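Local atomic coordinates of glucose-6-phosphate isomerase (Plasmodium falciparum, PDB entry 3QKI), a protein that probably catalyses the interconversion of alpha-D-glucose 6-phosphate and beta-D-fructose 6-phosphate, an early step of glycolysis. Residues K189-N194 against L521-C526; E196-E201 against Y212-V217; N206-N211 against F453-D458. One frame throughout, in Å; residues are numbered along the deposited sequence. Where two conformers were deposited one is given.

Contact 1. Residues K189-N194 against L521-C526; sequences KYYYYN and LNFYTC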
loop_
_atom_site.group_PDB
_atom_site.type_symbol
_atom_site.label_atom_id
_atom_site.label_comp_id
_atom_site.label_asym_id
_atom_site.label_seq_id
_atom_site.Cartn_x
_atom_site.Cartn_y
_atom_site.Cartn_z
ATOM N N LYS A 189 -18.966 1.395 -3.953
ATOM C CA LYS A 189 -19.889 1.924 -2.955
ATOM C C LYS A 189 -20.447 3.316 -3.222
ATOM O O LYS A 189 -21.655 3.505 -3.098
ATOM C CB LYS A 189 -19.410 1.711 -1.513
ATOM C CG LYS A 189 -18.258 2.627 -1.071
ATOM C CD LYS A 189 -17.811 2.239 0.353
ATOM C CE LYS A 189 -16.980 3.332 0.977
ATOM N NZ LYS A 189 -16.209 2.825 2.150
ATOM N N TYR A 190 -19.585 4.270 -3.633
ATOM C CA TYR A 190 -20.028 5.636 -3.916
ATOM C C TYR A 190 -20.809 5.718 -5.190
ATOM O O TYR A 190 -21.705 6.544 -5.278
ATOM C CB TYR A 190 -18.884 6.660 -3.842
ATOM C CG TYR A 190 -18.537 6.957 -2.402
ATOM C CD1 TYR A 190 -19.396 7.709 -1.598
ATOM C CD2 TYR A 190 -17.416 6.390 -1.802
ATOM C CE1 TYR A 190 -19.096 7.974 -0.264
ATOM C CE2 TYR A 190 -17.116 6.632 -0.455
ATOM C CZ TYR A 190 -17.954 7.438 0.305
ATOM O OH TYR A 190 -17.686 7.646 1.647
ATOM N N TYR A 191 -20.536 4.818 -6.168
ATOM C CA TYR A 191 -21.342 4.807 -7.393
ATOM C C TYR A 191 -22.764 4.372 -7.002
ATOM O O TYR A 191 -23.747 5.002 -7.384
ATOM C CB TYR A 191 -20.739 3.874 -8.441
ATOM C CG TYR A 191 -21.552 3.818 -9.713
ATOM C CD1 TYR A 191 -22.487 2.811 -9.919
ATOM C CD2 TYR A 191 -21.415 4.795 -10.695
ATOM C CE1 TYR A 191 -23.263 2.767 -11.078
ATOM C CE2 TYR A 191 -22.200 4.773 -11.853
ATOM C CZ TYR A 191 -23.125 3.758 -12.035
ATOM O OH TYR A 191 -23.888 3.707 -13.169
ATOM N N TYR A 192 -22.856 3.333 -6.164
ATOM C CA TYR A 192 -24.107 2.837 -5.663
ATOM C C TYR A 192 -24.835 3.911 -4.798
ATOM O O TYR A 192 -26.000 4.210 -5.066
ATOM C CB TYR A 192 -23.837 1.541 -4.901
ATOM C CG TYR A 192 -24.975 1.068 -4.029
ATOM C CD1 TYR A 192 -26.131 0.508 -4.590
ATOM C CD2 TYR A 192 -24.891 1.149 -2.644
ATOM C CE1 TYR A 192 -27.167 0.039 -3.782
ATOM C CE2 TYR A 192 -25.921 0.702 -1.834
ATOM C CZ TYR A 192 -27.057 0.143 -2.405
ATOM O OH TYR A 192 -28.054 -0.300 -1.575
ATOM N N TYR A 193 -24.149 4.538 -3.824
ATOM C CA TYR A 193 -24.813 5.562 -2.986
ATOM C C TYR A 193 -25.268 6.787 -3.760
ATOM O O TYR A 193 -26.359 7.289 -3.516
ATOM C CB TYR A 193 -23.924 6.091 -1.863
ATOM C CG TYR A 193 -23.275 5.097 -0.937
ATOM C CD1 TYR A 193 -23.949 3.945 -0.528
ATOM C CD2 TYR A 193 -22.041 5.373 -0.348
ATOM C CE1 TYR A 193 -23.345 3.024 0.329
ATOM C CE2 TYR A 193 -21.460 4.496 0.555
ATOM C CZ TYR A 193 -22.104 3.318 0.883
ATOM O OH TYR A 193 -21.496 2.469 1.791
ATOM N N ASN A 194 -24.403 7.300 -4.641
ATOM C CA ASN A 194 -24.615 8.558 -5.355
ATOM C C ASN A 194 -25.531 8.436 -6.566
ATOM O O ASN A 194 -26.459 9.240 -6.696
ATOM C CB ASN A 194 -23.271 9.215 -5.739
ATOM C CG ASN A 194 -22.397 9.516 -4.543
ATOM O OD1 ASN A 194 -22.838 9.457 -3.391
ATOM N ND2 ASN A 194 -21.140 9.848 -4.787
ATOM N N LEU A 521 -16.566 4.659 -14.028
ATOM C CA LEU A 521 -16.374 3.466 -13.201
ATOM C C LEU A 521 -17.754 3.029 -12.696
ATOM O O LEU A 521 -18.241 3.498 -11.665
ATOM C CB LEU A 521 -15.378 3.684 -12.054
ATOM C CG LEU A 521 -15.066 2.439 -11.178
ATOM C CD1 LEU A 521 -14.614 1.226 -12.018
ATOM C CD2 LEU A 521 -14.059 2.772 -10.100
ATOM N N ASN A 522 -18.427 2.194 -13.485
ATOM C CA ASN A 522 -19.722 1.651 -13.111
ATOM C C ASN A 522 -19.498 0.139 -12.852
ATOM O O ASN A 522 -18.343 -0.317 -12.883
ATOM C CB ASN A 522 -20.794 1.948 -14.177
ATOM C CG ASN A 522 -20.469 1.467 -15.566
ATOM O OD1 ASN A 522 -19.731 0.505 -15.772
ATOM N ND2 ASN A 522 -20.984 2.157 -16.560
ATOM N N PHE A 523 -20.550 -0.623 -12.533
ATOM C CA PHE A 523 -20.383 -2.056 -12.238
ATOM C C PHE A 523 -19.791 -2.859 -13.401
ATOM O O PHE A 523 -18.891 -3.674 -13.192
ATOM C CB PHE A 523 -21.690 -2.674 -11.716
ATOM C CG PHE A 523 -21.997 -2.255 -10.301
ATOM C CD1 PHE A 523 -21.491 -2.967 -9.223
ATOM C CD2 PHE A 523 -22.792 -1.137 -10.045
ATOM C CE1 PHE A 523 -21.747 -2.554 -7.905
ATOM C CE2 PHE A 523 -23.067 -0.738 -8.730
ATOM C CZ PHE A 523 -22.546 -1.452 -7.667
ATOM N N TYR A 524 -20.276 -2.601 -14.627
ATOM C CA TYR A 524 -19.817 -3.272 -15.827
ATOM C C TYR A 524 -18.310 -3.001 -16.068
ATOM O O TYR A 524 -17.543 -3.939 -16.284
ATOM C CB TYR A 524 -20.674 -2.821 -17.025
ATOM C CG TYR A 524 -20.230 -3.434 -18.330
ATOM C CD1 TYR A 524 -19.370 -2.752 -19.183
ATOM C CD2 TYR A 524 -20.682 -4.697 -18.722
ATOM C CE1 TYR A 524 -18.976 -3.303 -20.403
ATOM C CE2 TYR A 524 -20.278 -5.264 -19.928
ATOM C CZ TYR A 524 -19.405 -4.572 -20.752
ATOM O OH TYR A 524 -18.956 -5.128 -21.920
ATOM N N THR A 525 -17.909 -1.714 -16.042
ATOM C CA THR A 525 -16.527 -1.290 -16.240
ATOM C C THR A 525 -15.599 -1.856 -15.141
ATOM O O THR A 525 -14.450 -2.169 -15.423
ATOM C CB THR A 525 -16.494 0.239 -16.387
ATOM O OG1 THR A 525 -17.338 0.626 -17.480
ATOM C CG2 THR A 525 -15.118 0.771 -16.609
ATOM N N CYS A 526 -16.092 -1.961 -13.890
ATOM C CA CYS A 526 -15.268 -2.513 -12.806
ATOM C C CYS A 526 -14.964 -3.998 -13.104
ATOM O O CYS A 526 -13.874 -4.479 -12.789
ATOM C CB CYS A 526 -15.939 -2.332 -11.449
ATOM S SG CYS A 526 -14.815 -2.514 -10.039
HETATM O O HOH W 1 -23.127 4.062 -15.682
#
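Y191 and N522 bring the backbones together, with CA atoms 6.7 Å apart. Residues 189-194 are helical, kinked at 190-191 and widened to a pi-type turn at 192-194. Residues 521-526 run from loop into the first turn of helix 523-543. The ring of Y191, its CG anti to the backbone N (chi1 179°), reaches toward 521-526 and lays one face over N522. N522 CA sits 4.0 Å from the Y191 ring centroid, almost on the normal, as a CH-pi contact, and N522 CB lies 3.6 Å from Y191 CZ. Two domains of the fold meet at this point, for helix 179-197 follows a strand of the five-stranded parallel sheet, whereas helix 523-543 follows strand 513-518 of the mixed sheet. N522 is the N-cap of the latter helix. N522 OD1 accepts T525 N at 2.9 Å in a nearly straight bond (170°), which holds the amide with ND2 facing a water. That water accepts from N522 ND2 at 3.0 Å and is 2.6 Å from Y191 OH, so ring face and hydroxyl both engage the capping residue. F523 CE2 comes in at the edge of the Y191 ring, 3.8 Å from Y191 CD1, with the two ring planes 75° apart. Y192 CB touches the edge of the F523 ring. L521 O, alongside Y191 CD2, accepts from H452 NE2.

Contact 2. Residues E196-E201 against Y212-V217; sequences ELNKNE and YDQDNV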
loop_
_atom_site.group_PDB
_atom_site.type_symbol
_atom_site.label_atom_id
_atom_site.label_comp_id
_atom_site.label_asym_id
_atom_site.label_seq_id
_atom_site.Cartn_x
_atom_site.Cartn_y
_atom_site.Cartn_z
ATOM N N GLU A 196 -27.249 5.500 -7.618
ATOM C CA GLU A 196 -28.432 4.695 -7.370
ATOM C C GLU A 196 -29.297 5.228 -6.206
ATOM O O GLU A 196 -30.412 5.663 -6.447
ATOM C CB GLU A 196 -28.079 3.211 -7.186
ATOM C CG GLU A 196 -29.298 2.334 -6.952
ATOM C CD GLU A 196 -29.105 0.839 -7.098
ATOM O OE1 GLU A 196 -28.157 0.397 -7.792
ATOM O OE2 GLU A 196 -29.939 0.101 -6.528
ATOM N N LEU A 197 -28.800 5.218 -4.977
ATOM C CA LEU A 197 -29.610 5.662 -3.838
ATOM C C LEU A 197 -29.985 7.150 -3.860
ATOM O O LEU A 197 -31.125 7.479 -3.540
ATOM C CB LEU A 197 -28.983 5.281 -2.490
ATOM C CG LEU A 197 -28.608 3.821 -2.298
ATOM C CD1 LEU A 197 -28.114 3.601 -0.902
ATOM C CD2 LEU A 197 -29.786 2.879 -2.587
ATOM N N ASN A 198 -29.047 8.028 -4.261
ATOM C CA ASN A 198 -29.274 9.467 -4.307
ATOM C C ASN A 198 -29.642 9.962 -5.691
ATOM O O ASN A 198 -29.957 11.138 -5.844
ATOM C CB ASN A 198 -28.103 10.248 -3.666
ATOM C CG ASN A 198 -28.080 10.098 -2.165
ATOM O OD1 ASN A 198 -28.778 10.803 -1.461
ATOM N ND2 ASN A 198 -27.267 9.176 -1.627
ATOM N N LYS A 199 -29.669 9.063 -6.689
ATOM C CA LYS A 199 -30.090 9.364 -8.062
ATOM C C LYS A 199 -29.388 10.586 -8.683
ATOM O O LYS A 199 -30.016 11.332 -9.432
ATOM C CB LYS A 199 -31.630 9.475 -8.156
ATOM C CG LYS A 199 -32.389 8.265 -7.590
ATOM C CD LYS A 199 -33.891 8.338 -7.827
ATOM C CE LYS A 199 -34.648 9.192 -6.834
ATOM N NZ LYS A 199 -36.085 9.316 -7.199
ATOM N N ASN A 200 -28.082 10.774 -8.397
ATOM C CA ASN A 200 -27.311 11.883 -8.963
ATOM C C ASN A 200 -27.217 11.702 -10.465
ATOM O O ASN A 200 -27.060 10.576 -10.936
ATOM C CB ASN A 200 -25.900 11.972 -8.361
ATOM C CG ASN A 200 -25.795 12.278 -6.879
ATOM O OD1 ASN A 200 -24.714 12.138 -6.270
ATOM N ND2 ASN A 200 -26.886 12.667 -6.237
ATOM N N GLU A 201 -27.309 12.800 -11.210
ATOM C CA GLU A 201 -27.232 12.810 -12.670
ATOM C C GLU A 201 -25.997 13.576 -13.144
ATOM O O GLU A 201 -25.603 14.559 -12.502
ATOM C CB GLU A 201 -28.505 13.399 -13.244
ATOM C CG GLU A 201 -29.665 12.428 -13.151
ATOM C CD GLU A 201 -30.979 13.008 -13.626
ATOM O OE1 GLU A 201 -31.648 13.688 -12.813
ATOM O OE2 GLU A 201 -31.329 12.807 -14.812
ATOM N N TYR A 212 -26.539 9.410 3.320
ATOM C CA TYR A 212 -25.794 8.164 3.508
ATOM C C TYR A 212 -26.319 7.334 4.696
ATOM O O TYR A 212 -25.772 6.282 4.998
ATOM C CB TYR A 212 -24.261 8.429 3.565
ATOM C CG TYR A 212 -23.734 9.072 2.287
ATOM C CD1 TYR A 212 -23.467 8.306 1.152
ATOM C CD2 TYR A 212 -23.551 10.452 2.198
ATOM C CE1 TYR A 212 -23.020 8.895 -0.032
ATOM C CE2 TYR A 212 -23.120 11.053 1.012
ATOM C CZ TYR A 212 -22.871 10.270 -0.105
ATOM O OH TYR A 212 -22.441 10.841 -1.279
ATOM N N ASP A 213 -27.385 7.801 5.347
ATOM C CA ASP A 213 -28.007 7.126 6.482
ATOM C C ASP A 213 -29.423 6.766 6.056
ATOM O O ASP A 213 -30.396 7.430 6.396
ATOM C CB ASP A 213 -27.964 8.002 7.762
ATOM C CG ASP A 213 -28.573 7.379 9.008
ATOM O OD1 ASP A 213 -28.670 6.124 9.064
ATOM O OD2 ASP A 213 -28.920 8.144 9.947
ATOM N N GLN A 214 -29.513 5.756 5.224
ATOM C CA GLN A 214 -30.779 5.290 4.682
ATOM C C GLN A 214 -30.752 3.762 4.509
ATOM O O GLN A 214 -29.725 3.128 4.773
ATOM C CB GLN A 214 -31.136 6.035 3.379
ATOM C CG GLN A 214 -30.101 5.901 2.258
ATOM C CD GLN A 214 -30.590 6.574 1.009
ATOM O OE1 GLN A 214 -31.497 6.084 0.338
ATOM N NE2 GLN A 214 -29.995 7.702 0.663
ATOM N N ASP A 215 -31.893 3.168 4.123
ATOM C CA ASP A 215 -32.019 1.726 3.898
ATOM C C ASP A 215 -30.958 1.232 2.935
ATOM O O ASP A 215 -30.621 1.903 1.961
ATOM C CB ASP A 215 -33.385 1.407 3.249
ATOM C CG ASP A 215 -34.576 1.370 4.175
ATOM O OD1 ASP A 215 -35.708 1.226 3.669
ATOM O OD2 ASP A 215 -34.375 1.462 5.417
ATOM N N ASN A 216 -30.494 0.014 3.171
ATOM C CA ASN A 216 -29.535 -0.648 2.286
ATOM C C ASN A 216 -28.204 0.058 2.051
ATOM O O ASN A 216 -27.611 -0.035 0.973
ATOM C CB ASN A 216 -30.199 -1.227 1.018
ATOM C CG ASN A 216 -31.331 -2.174 1.342
ATOM O OD1 ASN A 216 -31.324 -2.878 2.355
ATOM N ND2 ASN A 216 -32.328 -2.213 0.498
ATOM N N VAL A 217 -27.741 0.766 3.097
ATOM C CA VAL A 217 -26.407 1.327 3.188
ATOM C C VAL A 217 -25.793 0.428 4.255
ATOM O O VAL A 217 -25.989 0.652 5.458
ATOM C CB VAL A 217 -26.317 2.825 3.567
ATOM C CG1 VAL A 217 -24.866 3.247 3.770
ATOM C CG2 VAL A 217 -26.983 3.686 2.515
HETATM O O HOH W 2 -32.716 5.727 -2.140
HETATM O O HOH W 3 -31.785 9.765 -0.393
#
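L197 closes the last turn of helix 179-197 and rests against a type II beta turn, Q214 to V217, that leads into strand 219-223. Helix and strand belong to one beta-alpha-beta crossover of the parallel sheet, so the contact ties the end of the helix to the far end of the connection that follows it. With CD1 anti to CA (chi2 -176°), L197 points this methyl at the turn, within 3.6 Å of V217 CG2; the two side chains cross at a slant. L197 CD1 also lies 4.1 Å from N216 O and slightly farther from D215 O, so it packs on the turn's backbone as well as on valine. Q214 lies beside the L197 stem, its OE1 3.9 Å from L197 CB. Here the polar link is made by water: one molecule donates both to L197 O, at 2.7 Å, and to Q214 OE1, at 2.8 Å, satisfying a carbonyl at the helix end. A second water, weakly held, lies between N198 OD1 and Q214 NE2. The amides of N198 and Q214 stand nearly perpendicular, 83° between planes, and do not bond directly. Each is held by residues outside the two segments: N198 ND2 donates to Y193 O and its OD1 accepts N211 N, while Q214 NE2 donates to N211 O. K199 leaves the helix with positive phi, and N216 takes the positive phi (59°) expected at the third position of a type II turn. The N216 amide is tied back at both ends, OD1 to K165 NZ and ND2 to R154 O.

Contact 3. Residues N206-N211 against F453-D458; sequences NNFNNN and FPIKFD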
loop_
_atom_site.group_PDB
_atom_site.type_symbol
_atom_site.label_atom_id
_atom_site.label_comp_id
_atom_site.label_asym_id
_atom_site.label_seq_id
_atom_site.Cartn_x
_atom_site.Cartn_y
_atom_site.Cartn_z
ATOM N N ASN A 206 -21.791 19.053 -7.243
ATOM C CA ASN A 206 -21.917 19.492 -5.869
ATOM C C ASN A 206 -23.081 18.855 -5.110
ATOM O O ASN A 206 -23.846 19.556 -4.446
ATOM C CB ASN A 206 -21.953 21.068 -5.808
ATOM C CG ASN A 206 -20.871 21.750 -6.623
ATOM O OD1 ASN A 206 -19.873 21.141 -7.022
ATOM N ND2 ASN A 206 -21.014 23.042 -6.869
ATOM N N ASN A 207 -23.180 17.513 -5.166
ATOM C CA ASN A 207 -24.245 16.781 -4.495
ATOM C C ASN A 207 -24.025 16.633 -2.987
ATOM O O ASN A 207 -24.152 15.543 -2.435
ATOM C CB ASN A 207 -24.502 15.447 -5.194
ATOM C CG ASN A 207 -24.721 15.593 -6.677
ATOM O OD1 ASN A 207 -23.827 15.340 -7.492
ATOM N ND2 ASN A 207 -25.886 16.060 -7.063
ATOM N N PHE A 208 -23.753 17.754 -2.308
ATOM C CA PHE A 208 -23.476 17.764 -0.866
ATOM C C PHE A 208 -24.637 17.369 0.034
ATOM O O PHE A 208 -24.406 17.022 1.186
ATOM C CB PHE A 208 -22.878 19.118 -0.430
ATOM C CG PHE A 208 -21.547 19.430 -1.055
ATOM C CD1 PHE A 208 -20.395 18.796 -0.617
ATOM C CD2 PHE A 208 -21.441 20.378 -2.066
ATOM C CE1 PHE A 208 -19.162 19.087 -1.190
ATOM C CE2 PHE A 208 -20.201 20.679 -2.627
ATOM C CZ PHE A 208 -19.070 20.025 -2.189
ATOM N N ASN A 209 -25.873 17.404 -0.484
ATOM C CA ASN A 209 -27.040 17.010 0.292
ATOM C C ASN A 209 -27.356 15.510 0.185
ATOM O O ASN A 209 -28.390 15.071 0.702
ATOM C CB ASN A 209 -28.258 17.868 -0.064
ATOM C CG ASN A 209 -28.214 19.261 0.525
ATOM O OD1 ASN A 209 -27.569 19.530 1.566
ATOM N ND2 ASN A 209 -28.919 20.177 -0.133
ATOM N N ASN A 210 -26.479 14.724 -0.468
ATOM C CA ASN A 210 -26.634 13.268 -0.573
ATOM C C ASN A 210 -26.764 12.668 0.806
ATOM O O ASN A 210 -26.056 13.082 1.742
ATOM C CB ASN A 210 -25.447 12.624 -1.294
ATOM C CG ASN A 210 -25.514 12.679 -2.800
ATOM O OD1 ASN A 210 -26.427 13.233 -3.407
ATOM N ND2 ASN A 210 -24.537 12.075 -3.445
ATOM N N ASN A 211 -27.693 11.729 0.943
ATOM C CA ASN A 211 -27.966 11.055 2.204
ATOM C C ASN A 211 -27.266 9.692 2.226
ATOM O O ASN A 211 -27.388 8.920 1.270
ATOM C CB ASN A 211 -29.481 10.901 2.389
ATOM C CG ASN A 211 -29.844 10.582 3.814
ATOM O OD1 ASN A 211 -29.595 9.482 4.317
ATOM N ND2 ASN A 211 -30.407 11.552 4.510
ATOM N N PHE A 453 -18.404 11.767 -7.666
ATOM C CA PHE A 453 -18.873 12.919 -6.893
ATOM C C PHE A 453 -18.386 14.222 -7.562
ATOM O O PHE A 453 -17.490 14.867 -7.040
ATOM C CB PHE A 453 -18.417 12.810 -5.425
ATOM C CG PHE A 453 -19.157 13.727 -4.473
ATOM C CD1 PHE A 453 -20.475 13.466 -4.112
ATOM C CD2 PHE A 453 -18.526 14.847 -3.923
ATOM C CE1 PHE A 453 -21.149 14.311 -3.220
ATOM C CE2 PHE A 453 -19.203 15.688 -3.035
ATOM C CZ PHE A 453 -20.509 15.420 -2.700
ATOM N N PRO A 454 -18.930 14.602 -8.739
ATOM C CA PRO A 454 -18.417 15.803 -9.422
ATOM C C PRO A 454 -18.616 17.083 -8.612
ATOM O O PRO A 454 -19.651 17.308 -7.991
ATOM C CB PRO A 454 -19.177 15.826 -10.752
ATOM C CG PRO A 454 -20.345 14.973 -10.558
ATOM C CD PRO A 454 -20.014 13.964 -9.519
ATOM N N ILE A 455 -17.568 17.862 -8.551
ATOM C CA ILE A 455 -17.528 19.147 -7.882
ATOM C C ILE A 455 -17.037 20.174 -8.874
ATOM O O ILE A 455 -16.027 19.953 -9.552
ATOM C CB ILE A 455 -16.656 19.138 -6.586
ATOM C CG1 ILE A 455 -17.242 18.191 -5.513
ATOM C CG2 ILE A 455 -16.499 20.567 -6.046
ATOM C CD1 ILE A 455 -16.373 17.997 -4.303
ATOM N N LYS A 456 -17.701 21.334 -8.878
ATOM C CA LYS A 456 -17.330 22.476 -9.704
ATOM C C LYS A 456 -17.959 23.737 -9.156
ATOM O O LYS A 456 -19.185 23.812 -8.990
ATOM C CB LYS A 456 -17.742 22.255 -11.167
ATOM C CG LYS A 456 -17.357 23.387 -12.111
ATOM C CD LYS A 456 -17.198 22.913 -13.557
ATOM C CE LYS A 456 -18.496 22.536 -14.252
ATOM N NZ LYS A 456 -18.833 21.096 -14.087
ATOM N N PHE A 457 -17.112 24.723 -8.877
ATOM C CA PHE A 457 -17.550 26.037 -8.422
ATOM C C PHE A 457 -17.272 27.047 -9.537
ATOM O O PHE A 457 -16.237 26.945 -10.222
ATOM C CB PHE A 457 -16.907 26.422 -7.089
ATOM C CG PHE A 457 -17.162 25.403 -6.001
ATOM C CD1 PHE A 457 -16.140 24.563 -5.558
ATOM C CD2 PHE A 457 -18.432 25.256 -5.443
ATOM C CE1 PHE A 457 -16.372 23.621 -4.567
ATOM C CE2 PHE A 457 -18.667 24.295 -4.448
ATOM C CZ PHE A 457 -17.636 23.485 -4.017
ATOM N N ASP A 458 -18.232 27.989 -9.724
ATOM C CA ASP A 458 -18.217 29.002 -10.789
ATOM C C ASP A 458 -16.887 29.699 -11.057
ATOM O O ASP A 458 -16.476 29.750 -12.220
ATOM C CB ASP A 458 -19.363 30.023 -10.645
ATOM C CG ASP A 458 -20.760 29.461 -10.827
ATOM O OD1 ASP A 458 -20.919 28.481 -11.597
ATOM O OD2 ASP A 458 -21.701 30.027 -10.239
HETATM O O HOH W 4 -21.058 15.762 -6.291
#
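P454 O is gripped twice, by N206 N at 2.9 Å and by a water that donates at 2.7 Å. The same water accepts from N207 N, donates to N207 OD1, and sits above the centre of one face of the F453 ring. Next along the chain, the side-chain amide of N206 pairs with the backbone of K456 much as a neighbouring strand would. K456 N approaches a lone pair of N206 OD1 within the plane of its carbonyl, at 2.9 Å. N206 ND2 donates to K456 O from 45° above that carbonyl's plane, also at 2.9 Å. Two irregular loops are joined in this way, one between helix 179-197 and strand 219-223, the other between strand 443-448 and helix 464-481. An inverse gamma turn is centred on N207, which also starts a type I beta turn to N210; F208, within the turn, packs against the partner loop. F453 CG lies anti to its backbone N (chi1 -164°), directing the ring edge at N207 O and at the face of F208, a T-shaped pair with centroids 5.5 Å apart and planes at 80°. F208 CZ meets I455 CD1 at 4.0 Å, and its CE2 meets F457 CZ. L270 of the second subunit packs on F208.

Each contact uses the end of helix 179-197 or the connection after it. Contact 2 is about 12 Å from contact 1 and about 14 Å from contact 3, centre to centre; contacts 1 and 3 are about 17 Å apart. Y192 OH bonds to N216 O and N194 OD1 to Y212 OH, both at 2.6 Å, joining contact 1 to contact 2. N200 OD1 and N210 ND2, at 2.8 Å, join contacts 2 and 3. The segments of contacts 2 and 3 alternate along the chain, and both contacts nest within the loop closed by contact 1. Each touches the second subunit. They lie away from the fructose 6-phosphate site, although its residues G176 and S177 just precede helix 179-197.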